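Rbstp0775 protein (Geobacillus stearothermophilus, PDB 1RZ3) is of unknown function but is probably an ATP-binding kinase of the phosphoribulokinase and uridine kinase family. Local coordinates at residues A[63-68]-A[111-116]. Residues are numbered along the deposited sequence; the frame is centred on the assembly and turned at random.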
loop_
_atom_site.group_PDB
_atom_site.type_symbol
_atom_site.label_atom_id
_atom_site.label_comp_id
_atom_site.label_asym_id
_atom_site.label_seq_id
_atom_site.Cartn_x
_atom_site.Cartn_y
_atom_site.Cartn_z
ATOM N N VAL A 63 1.431 10.621 8.881
ATOM C CA VAL A 63 1.710 11.869 9.576
ATOM C C VAL A 63 2.167 11.627 11.013
ATOM O O VAL A 63 2.090 10.513 11.520
ATOM C CB VAL A 63 0.463 12.774 9.597
ATOM C CG1 VAL A 63 0.031 13.087 8.171
ATOM C CG2 VAL A 63 -0.670 12.086 10.357
ATOM N N GLU A 64 2.644 12.687 11.661
ATOM C CA GLU A 64 3.119 12.618 13.042
ATOM C C GLU A 64 1.977 12.258 14.000
ATOM O O GLU A 64 0.807 12.482 13.690
ATOM C CB GLU A 64 3.713 13.969 13.444
ATOM C CG GLU A 64 2.733 15.115 13.269
ATOM C CD GLU A 64 3.378 16.479 13.401
ATOM O OE1 GLU A 64 3.881 16.802 14.498
ATOM O OE2 GLU A 64 3.377 17.228 12.401
ATOM N N ARG A 65 2.329 11.711 15.162
ATOM C CA ARG A 65 1.337 11.318 16.166
ATOM C C ARG A 65 0.358 12.446 16.481
ATOM O O ARG A 65 -0.853 12.236 16.538
ATOM C CB ARG A 65 2.031 10.893 17.464
ATOM C CG ARG A 65 2.889 9.647 17.352
ATOM C CD ARG A 65 3.660 9.392 18.644
ATOM N NE ARG A 65 4.608 8.291 18.502
ATOM C CZ ARG A 65 5.515 7.955 19.416
ATOM N NH1 ARG A 65 5.607 8.635 20.553
ATOM N NH2 ARG A 65 6.337 6.936 19.192
ATOM N N ALA A 66 0.895 13.642 16.685
ATOM C CA ALA A 66 0.083 14.806 17.012
ATOM C C ALA A 66 -1.049 15.061 16.023
ATOM O O ALA A 66 -2.036 15.713 16.367
ATOM C CB ALA A 66 0.972 16.040 17.114
ATOM N N LYS A 67 -0.920 14.547 14.803
ATOM C CA LYS A 67 -1.952 14.759 13.793
ATOM C C LYS A 67 -2.915 13.589 13.607
ATOM O O LYS A 67 -3.937 13.727 12.937
ATOM C CB LYS A 67 -1.314 15.106 12.445
ATOM C CG LYS A 67 -0.575 16.434 12.435
ATOM C CD LYS A 67 -0.131 16.815 11.032
ATOM C CE LYS A 67 0.569 18.166 11.030
ATOM N NZ LYS A 67 0.960 18.596 9.659
ATOM N N ARG A 68 -2.601 12.443 14.196
ATOM C CA ARG A 68 -3.466 11.278 14.054
ATOM C C ARG A 68 -3.899 10.681 15.392
ATOM O O ARG A 68 -4.562 9.647 15.429
ATOM C CB ARG A 68 -2.768 10.218 13.195
ATOM C CG ARG A 68 -1.428 9.767 13.738
ATOM C CD ARG A 68 -0.600 9.088 12.658
ATOM N NE ARG A 68 0.733 8.749 13.144
ATOM C CZ ARG A 68 1.005 7.682 13.884
ATOM N NH1 ARG A 68 0.036 6.844 14.216
ATOM N NH2 ARG A 68 2.244 7.463 14.301
ATOM N N GLU A 111 9.633 5.271 15.807
ATOM C CA GLU A 111 10.267 5.368 17.119
ATOM C C GLU A 111 10.451 6.805 17.600
ATOM O O GLU A 111 10.108 7.132 18.735
ATOM C CB GLU A 111 11.628 4.669 17.100
ATOM C CG GLU A 111 11.564 3.188 16.763
ATOM C CD GLU A 111 12.935 2.536 16.742
ATOM O OE1 GLU A 111 13.788 2.967 15.935
ATOM O OE2 GLU A 111 13.161 1.591 17.533
ATOM N N THR A 112 10.988 7.659 16.737
ATOM C CA THR A 112 11.235 9.054 17.093
ATOM C C THR A 112 10.094 10.001 16.739
ATOM O O THR A 112 10.160 11.192 17.036
ATOM C CB THR A 112 12.508 9.576 16.404
ATOM O OG1 THR A 112 12.325 9.549 14.982
ATOM C CG2 THR A 112 13.707 8.713 16.772
ATOM N N ASP A 113 9.050 9.475 16.105
ATOM C CA ASP A 113 7.907 10.287 15.700
ATOM C C ASP A 113 8.368 11.529 14.936
ATOM O O ASP A 113 7.915 12.641 15.193
ATOM C CB ASP A 113 7.071 10.683 16.925
ATOM C CG ASP A 113 5.863 11.537 16.562
ATOM O OD1 ASP A 113 5.153 11.200 15.589
ATOM O OD2 ASP A 113 5.619 12.547 17.258
ATOM N N THR A 114 9.281 11.322 13.991
ATOM C CA THR A 114 9.803 12.407 13.169
ATOM C C THR A 114 9.890 11.942 11.719
ATOM O O THR A 114 9.847 10.745 11.444
ATOM C CB THR A 114 11.220 12.821 13.616
ATOM O OG1 THR A 114 12.111 11.708 13.473
ATOM C CG2 THR A 114 11.211 13.271 15.071
ATOM N N HIS A 115 10.005 12.893 10.799
ATOM C CA HIS A 115 10.134 12.566 9.383
ATOM C C HIS A 115 11.485 13.031 8.857
ATOM O O HIS A 115 12.072 13.979 9.375
ATOM C CB HIS A 115 9.052 13.253 8.547
ATOM C CG HIS A 115 7.662 12.794 8.852
ATOM N ND1 HIS A 115 6.961 13.222 9.960
ATOM C CD2 HIS A 115 6.826 11.976 8.170
ATOM C CE1 HIS A 115 5.752 12.691 9.944
ATOM N NE2 HIS A 115 5.643 11.931 8.868
ATOM N N SER A 116 11.971 12.353 7.827
ATOM C CA SER A 116 13.225 12.722 7.190
ATOM C C SER A 116 12.982 12.581 5.692
ATOM O O SER A 116 12.303 11.649 5.255
ATOM C CB SER A 116 14.358 11.795 7.633
ATOM O OG SER A 116 14.123 10.462 7.213
HETATM O O HOH W 1 3.710 14.270 17.012
#
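Asp113 reaches from the hairpin turn to the short helical turn near 65-68 and accepts a hydrogen bond from the backbone of Arg65. Arg65 N lies 2.9 Å from Asp113 OD1, and the N-H points almost straight at the oxygen, at 175°. It meets the syn side, somewhat out of the carboxylate plane. Asp113 CG stands anti to its own backbone N (chi1 180°), on the side of residues 63-68. Tyr108 OH also bonds OD1, so two partners grip this oxygen. The other oxygen works through water: one molecule donates to Asp113 OD2 at 2.6 Å and accepts from Ala66 N at 2.9 Å. The two carboxylate oxygens therefore serve the successive backbone N-H groups of Arg65 and Ala66, one directly and one by water.

Packing adds to these bonds. The extended Arg65 chain runs over the carboxylate, with Arg65 CG 3.3 Å from Asp113 OD1. Farther out, Asp113 CB lies over one guanidinium face, 3.8 Å from Arg65 NE and offset toward the rim. The guanidinium and carboxylate planes are 12° apart. Asp113 OD1 lies well out of the guanidinium plane, 4.2 Å from Arg65 NE, so the opposite charges are near but no N-H points at the oxygen. Arg65 NH2 instead bonds His110 O. Beside this pair, the His115 ring turns its edge to the other backbone: His115 CE1 is 3.6 Å from Glu64 N. Its NE2 is held by Ile62 O, and Tyr108 meets the ring.

At the hairpin end a G1 beta bulge sets Asp113 and Thr114 opposite Asp109, with Asp113 in the left-handed region. The contact ties this bulged end of the antiparallel hairpin 102-109/114-121 to the weakly bonded helical turn at about 65-68, at the surface.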